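Local coordinates for protein chloride intracellular channel Clic (Drosophila melanogaster, PDB 2YV7) that is a soluble GST-fold protein that might insert into membranes and form chloride channels whose activity depends on pH, at residues K133-K138 with V193-P198; K57-K62 with N107-Y112. One frame throughout, in Å; residues are numbered along the deposited sequence.

Overall arrangement
From the N terminus, the chain builds strand 22-28 and helix 41-55, then enters 57-62. Contact 2 brings this segment against 107-112 and closes a loop of 44 intervening residues, which holds strands and helix 97-107. It ties the loop that leads from helix 41-55 into strand 60-66 to the turn after helix 97-107, within the thioredoxin-like part of the GST fold. After 20 more residues the chain reaches 133-138. Contact 1 closes a second, mostly helical loop of 54 residues and joins helix 128-136 to the segment leaving helix 173-193. The two loops run in series and neither nest nor cross. The two contact centres are about 36 Å apart, on opposite sides of the chain's centre.

Contact 1: residues K133-K138 with V193-P198; sequences KLMLVK and VDFEIP
Met-135 and Val-193 carry most of this buried, apolar contact. The Met-135 chain leaves helix 128-136 with CG anti to the carbonyl carbon and extends through chi2. It then bends at chi3 (61°), which turns the terminal methyl onto Phe-195. CE sits over one face of the ring in a CH-pi contact, 3.6 Å from Phe-195 CG. It lies over the CG end, near CB and CD1, and the line to the centroid is 29° off the normal. The sulfur stands higher but almost over the ring centre, with Met-135 SD 4.8 Å from the centroid of the Phe-195 ring. The two side chains cross at about a right angle. Phe-195 presents this face with CG anti to its backbone N.

Val-193 splits its branches. CG2 meets the methionine methyl, 4.0 Å from Met-135 CE, and has Leu-136 CD2 alongside. CG1 lies against backbone, 3.7 Å from Met-135 O, and also touches Lys-138 C. Asn-144 and Leu-147 of helix 141-161 touch Met-135. Asp-194, with positive phi, turns the chain out of helix 173-193. This is helix-to-loop packing in the all-helical C-terminal domain of the GST fold, and it includes a Met-aromatic contact.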
loop_
_atom_site.group_PDB
_atom_site.type_symbol
_atom_site.label_atom_id
_atom_site.label_comp_id
_atom_site.label_asym_id
_atom_site.label_seq_id
_atom_site.Cartn_x
_atom_site.Cartn_y
_atom_site.Cartn_z
ATOM N N LYS A 133 3.945 0.874 -14.009
ATOM C CA LYS A 133 3.951 -0.276 -14.914
ATOM C C LYS A 133 4.560 -0.029 -16.295
ATOM O O LYS A 133 5.355 -0.839 -16.773
ATOM C CB LYS A 133 2.516 -0.850 -15.051
ATOM C CG LYS A 133 2.130 -1.503 -13.763
ATOM C CD LYS A 133 0.929 -2.410 -13.895
ATOM C CE LYS A 133 -0.319 -1.650 -14.200
ATOM N NZ LYS A 133 -1.539 -2.376 -13.665
ATOM N N LEU A 134 4.188 1.067 -16.937
ATOM C CA LEU A 134 4.667 1.313 -18.302
ATOM C C LEU A 134 6.166 1.597 -18.334
ATOM O O LEU A 134 6.865 1.288 -19.315
ATOM C CB LEU A 134 3.891 2.476 -18.868
ATOM C CG LEU A 134 2.402 2.224 -19.140
ATOM C CD1 LEU A 134 1.937 3.518 -19.686
ATOM C CD2 LEU A 134 2.144 1.076 -20.158
ATOM N N MET A 135 6.673 2.218 -17.271
ATOM C CA MET A 135 8.094 2.561 -17.173
ATOM C C MET A 135 8.941 1.324 -17.027
ATOM O O MET A 135 10.083 1.234 -17.530
ATOM C CB MET A 135 8.281 3.353 -15.881
ATOM C CG MET A 135 8.019 4.705 -15.928
ATOM S SD MET A 135 8.427 5.158 -14.224
ATOM C CE MET A 135 10.142 4.716 -14.080
ATOM N N LEU A 136 8.390 0.323 -16.365
ATOM C CA LEU A 136 9.187 -0.874 -16.064
ATOM C C LEU A 136 9.390 -1.808 -17.278
ATOM O O LEU A 136 10.268 -2.649 -17.251
ATOM C CB LEU A 136 8.519 -1.702 -14.957
ATOM C CG LEU A 136 8.380 -1.027 -13.559
ATOM C CD1 LEU A 136 7.728 -1.980 -12.577
ATOM C CD2 LEU A 136 9.672 -0.561 -12.995
ATOM N N VAL A 137 8.544 -1.659 -18.288
ATOM C CA VAL A 137 8.562 -2.453 -19.514
ATOM C C VAL A 137 9.970 -2.552 -20.083
ATOM O O VAL A 137 10.365 -3.617 -20.539
ATOM C CB VAL A 137 7.611 -1.854 -20.579
ATOM C CG1 VAL A 137 7.824 -2.516 -21.982
ATOM C CG2 VAL A 137 6.130 -1.941 -20.120
ATOM N N LYS A 138 10.677 -1.411 -20.098
ATOM C CA LYS A 138 12.106 -1.313 -20.424
ATOM C C LYS A 138 12.554 0.118 -20.156
ATOM O O LYS A 138 11.700 0.973 -20.002
ATOM C CB LYS A 138 12.333 -1.595 -21.897
ATOM C CG LYS A 138 11.901 -0.480 -22.783
ATOM C CD LYS A 138 12.609 -0.586 -24.132
ATOM C CE LYS A 138 11.702 -1.232 -25.121
ATOM N NZ LYS A 138 10.415 -0.477 -25.178
ATOM N N VAL A 193 14.939 -0.127 -13.738
ATOM C CA VAL A 193 15.282 0.910 -14.772
ATOM C C VAL A 193 16.086 2.067 -14.208
ATOM O O VAL A 193 16.218 3.110 -14.865
ATOM C CB VAL A 193 14.014 1.413 -15.576
ATOM C CG1 VAL A 193 13.444 0.245 -16.411
ATOM C CG2 VAL A 193 12.970 2.012 -14.628
ATOM N N ASP A 194 16.741 1.863 -13.070
ATOM C CA ASP A 194 17.520 2.934 -12.460
ATOM C C ASP A 194 16.809 4.287 -12.369
ATOM O O ASP A 194 17.399 5.363 -12.649
ATOM C CB ASP A 194 18.848 3.133 -13.217
ATOM C CG ASP A 194 19.877 3.884 -12.392
ATOM O OD1 ASP A 194 19.816 3.897 -11.092
ATOM O OD2 ASP A 194 20.764 4.475 -13.080
ATOM N N PHE A 195 15.520 4.240 -12.062
ATOM C CA PHE A 195 14.767 5.449 -11.762
ATOM C C PHE A 195 14.921 5.803 -10.328
ATOM O O PHE A 195 14.838 4.919 -9.431
ATOM C CB PHE A 195 13.262 5.209 -12.056
ATOM C CG PHE A 195 12.413 6.399 -11.787
ATOM C CD1 PHE A 195 12.373 7.462 -12.702
ATOM C CD2 PHE A 195 11.670 6.471 -10.610
ATOM C CE1 PHE A 195 11.551 8.564 -12.466
ATOM C CE2 PHE A 195 10.912 7.560 -10.336
ATOM C CZ PHE A 195 10.814 8.611 -11.228
ATOM N N GLU A 196 15.122 7.112 -10.054
ATOM C CA GLU A 196 15.090 7.620 -8.686
ATOM C C GLU A 196 14.246 8.839 -8.613
ATOM O O GLU A 196 14.269 9.618 -9.538
ATOM C CB GLU A 196 16.472 8.043 -8.189
ATOM C CG GLU A 196 17.097 6.988 -7.328
ATOM C CD GLU A 196 18.597 7.145 -7.241
ATOM O OE1 GLU A 196 19.127 8.193 -7.733
ATOM O OE2 GLU A 196 19.234 6.213 -6.709
ATOM N N ILE A 197 13.562 9.017 -7.481
ATOM C CA ILE A 197 12.710 10.201 -7.211
ATOM C C ILE A 197 13.599 11.340 -6.792
ATOM O O ILE A 197 14.361 11.223 -5.828
ATOM C CB ILE A 197 11.651 9.963 -6.068
ATOM C CG1 ILE A 197 10.680 8.831 -6.439
ATOM C CG2 ILE A 197 10.912 11.298 -5.786
ATOM C CD1 ILE A 197 9.835 8.361 -5.280
ATOM N N PRO A 198 13.589 12.428 -7.570
ATOM C CA PRO A 198 14.664 13.403 -7.375
ATOM C C PRO A 198 14.554 14.183 -6.106
ATOM O O PRO A 198 13.436 14.292 -5.500
ATOM C CB PRO A 198 14.572 14.312 -8.620
ATOM C CG PRO A 198 13.310 14.062 -9.212
ATOM C CD PRO A 198 12.727 12.745 -8.716
#

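Contact 2: residues K57-K62 with N107-Y112; sequences KTISLK and NIPGGY
Thr-58 makes the polar link between the two segments. Its OG1 donates a hydrogen bond of 2.7 Å to Pro-109 O. The donor stands above the carbonyl plane, 50° out of it, and the angle at the oxygen is 129°. Chi1 of 59° puts OG1 in the crowded position between the backbone N and the carbonyl carbon. Beside the bond the two side chains slide past each other in opposite directions, with Thr-58 CB 3.5 Å from Pro-109 CB. Pro-109 CG also rests on the threonine backbone, 3.7 Å from Thr-58 O. The branch methyls Ile-59 CG2 and Ile-108 CG2 touch at 3.5 Å, and their side chains cross at about a right angle.

The 57-62 segment belongs to a beta-alpha-beta crossover of the thioredoxin-like fold. Helix 41-55 links parallel strands 22-28 and 60-66, and Lys-57 ends the helix in a Schellman motif. This segment falls in the predicted transmembrane span, so the contact would probably have to open on insertion. The same Thr-58 hydroxyl is hydrogen bonded to Leu-53 O in that helix, so it ties the helix end to Pro-109. Its single proton must be shared by the two carbonyls or alternate between them. An alanine at Thr-58 would remove OG1 and CG2, and would probably lose the hydroxyl link to Pro-109 O and Leu-53 O and loosen the packing on the proline.

Pro-109 is held by a type II beta turn from Ile-108 to Gly-111, closed by Gly-111 N to Ile-108 O at 2.9 Å. Gly-110 takes positive phi there, where a CB would jam against the preceding carbonyl oxygen. It is also the N-cap residue of helix 111-114. Farther out, Leu-50 and Ala-54 pack on Ile-59, while Leu-53 and His-103 pack on Ile-108.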
loop_
_atom_site.group_PDB
_atom_site.type_symbol
_atom_site.label_atom_id
_atom_site.label_comp_id
_atom_site.label_asym_id
_atom_site.label_seq_id
_atom_site.Cartn_x
_atom_site.Cartn_y
_atom_site.Cartn_z
ATOM N N LYS A 57 -8.465 1.163 18.208
ATOM C CA LYS A 57 -9.154 0.164 19.027
ATOM C C LYS A 57 -10.661 -0.004 18.738
ATOM O O LYS A 57 -11.441 -0.402 19.625
ATOM C CB LYS A 57 -8.844 0.357 20.530
ATOM C CG LYS A 57 -7.339 0.341 20.855
ATOM C CD LYS A 57 -7.071 -0.216 22.236
ATOM C CE LYS A 57 -5.635 0.073 22.722
ATOM N NZ LYS A 57 -5.513 -0.006 24.230
ATOM N N THR A 58 -11.081 0.272 17.500
ATOM C CA THR A 58 -12.473 -0.042 17.140
ATOM C C THR A 58 -12.629 -1.503 16.741
ATOM O O THR A 58 -13.742 -2.051 16.768
ATOM C CB THR A 58 -13.053 0.850 16.028
ATOM O OG1 THR A 58 -12.261 0.725 14.832
ATOM C CG2 THR A 58 -13.160 2.323 16.492
ATOM N N ILE A 59 -11.508 -2.130 16.393
ATOM C CA ILE A 59 -11.509 -3.516 15.896
ATOM C C ILE A 59 -10.245 -4.223 16.347
ATOM O O ILE A 59 -9.338 -3.618 16.922
ATOM C CB ILE A 59 -11.569 -3.620 14.314
ATOM C CG1 ILE A 59 -10.349 -2.936 13.683
ATOM C CG2 ILE A 59 -12.888 -3.092 13.716
ATOM C CD1 ILE A 59 -10.147 -3.313 12.217
ATOM N N SER A 60 -10.222 -5.515 16.039
ATOM C CA SER A 60 -9.113 -6.410 16.219
ATOM C C SER A 60 -8.741 -6.839 14.799
ATOM O O SER A 60 -9.605 -7.137 13.970
ATOM C CB SER A 60 -9.614 -7.626 17.008
ATOM O OG SER A 60 -8.589 -8.486 17.390
ATOM N N LEU A 61 -7.450 -6.830 14.499
ATOM C CA LEU A 61 -7.013 -7.198 13.165
ATOM C C LEU A 61 -6.223 -8.493 13.223
ATOM O O LEU A 61 -5.243 -8.578 13.949
ATOM C CB LEU A 61 -6.129 -6.083 12.552
ATOM C CG LEU A 61 -5.683 -6.354 11.102
ATOM C CD1 LEU A 61 -6.834 -6.634 10.097
ATOM C CD2 LEU A 61 -4.717 -5.232 10.587
ATOM N N LYS A 62 -6.630 -9.437 12.387
ATOM C CA LYS A 62 -5.947 -10.692 12.126
ATOM C C LYS A 62 -5.625 -10.744 10.649
ATOM O O LYS A 62 -6.519 -10.644 9.802
ATOM C CB LYS A 62 -6.863 -11.868 12.506
ATOM C CG LYS A 62 -6.453 -13.272 12.079
ATOM C CD LYS A 62 -7.573 -14.308 12.508
ATOM C CE LYS A 62 -7.277 -15.763 12.098
ATOM N NZ LYS A 62 -8.515 -16.656 12.106
ATOM N N ASN A 107 -19.286 -0.022 7.154
ATOM C CA ASN A 107 -19.585 -1.008 8.213
ATOM C C ASN A 107 -18.571 -1.206 9.344
ATOM O O ASN A 107 -18.896 -1.786 10.394
ATOM C CB ASN A 107 -19.908 -2.342 7.556
ATOM C CG ASN A 107 -21.041 -2.226 6.578
ATOM O OD1 ASN A 107 -20.955 -2.674 5.426
ATOM N ND2 ASN A 107 -22.119 -1.584 7.018
ATOM N N ILE A 108 -17.345 -0.723 9.174
ATOM C CA ILE A 108 -16.378 -0.872 10.249
ATOM C C ILE A 108 -16.232 0.441 11.031
ATOM O O ILE A 108 -16.010 1.505 10.434
ATOM C CB ILE A 108 -15.003 -1.414 9.748
ATOM C CG1 ILE A 108 -15.147 -2.866 9.259
ATOM C CG2 ILE A 108 -13.965 -1.336 10.876
ATOM C CD1 ILE A 108 -14.030 -3.353 8.349
ATOM N N PRO A 109 -16.389 0.383 12.372
ATOM C CA PRO A 109 -16.252 1.599 13.180
ATOM C C PRO A 109 -14.933 2.277 12.894
ATOM O O PRO A 109 -13.899 1.607 12.825
ATOM C CB PRO A 109 -16.259 1.078 14.626
ATOM C CG PRO A 109 -16.162 -0.437 14.522
ATOM C CD PRO A 109 -16.721 -0.792 13.197
ATOM N N GLY A 110 -14.988 3.594 12.727
ATOM C CA GLY A 110 -13.825 4.406 12.393
ATOM C C GLY A 110 -13.726 4.695 10.920
ATOM O O GLY A 110 -13.022 5.626 10.521
ATOM N N GLY A 111 -14.455 3.900 10.134
ATOM C CA GLY A 111 -14.325 3.825 8.679
ATOM C C GLY A 111 -14.678 5.110 7.961
ATOM O O GLY A 111 -14.000 5.504 7.009
ATOM N N TYR A 112 -15.753 5.756 8.398
ATOM C CA TYR A 112 -16.183 7.031 7.822
ATOM C C TYR A 112 -15.178 8.147 7.973
ATOM O O TYR A 112 -14.986 8.942 7.044
ATOM C CB TYR A 112 -17.504 7.482 8.439
ATOM C CG TYR A 112 -18.692 6.896 7.745
ATOM C CD1 TYR A 112 -19.099 7.382 6.506
ATOM C CD2 TYR A 112 -19.423 5.857 8.325
ATOM C CE1 TYR A 112 -20.205 6.849 5.854
ATOM C CE2 TYR A 112 -20.542 5.317 7.678
ATOM C CZ TYR A 112 -20.927 5.824 6.441
ATOM O OH TYR A 112 -22.026 5.298 5.784
#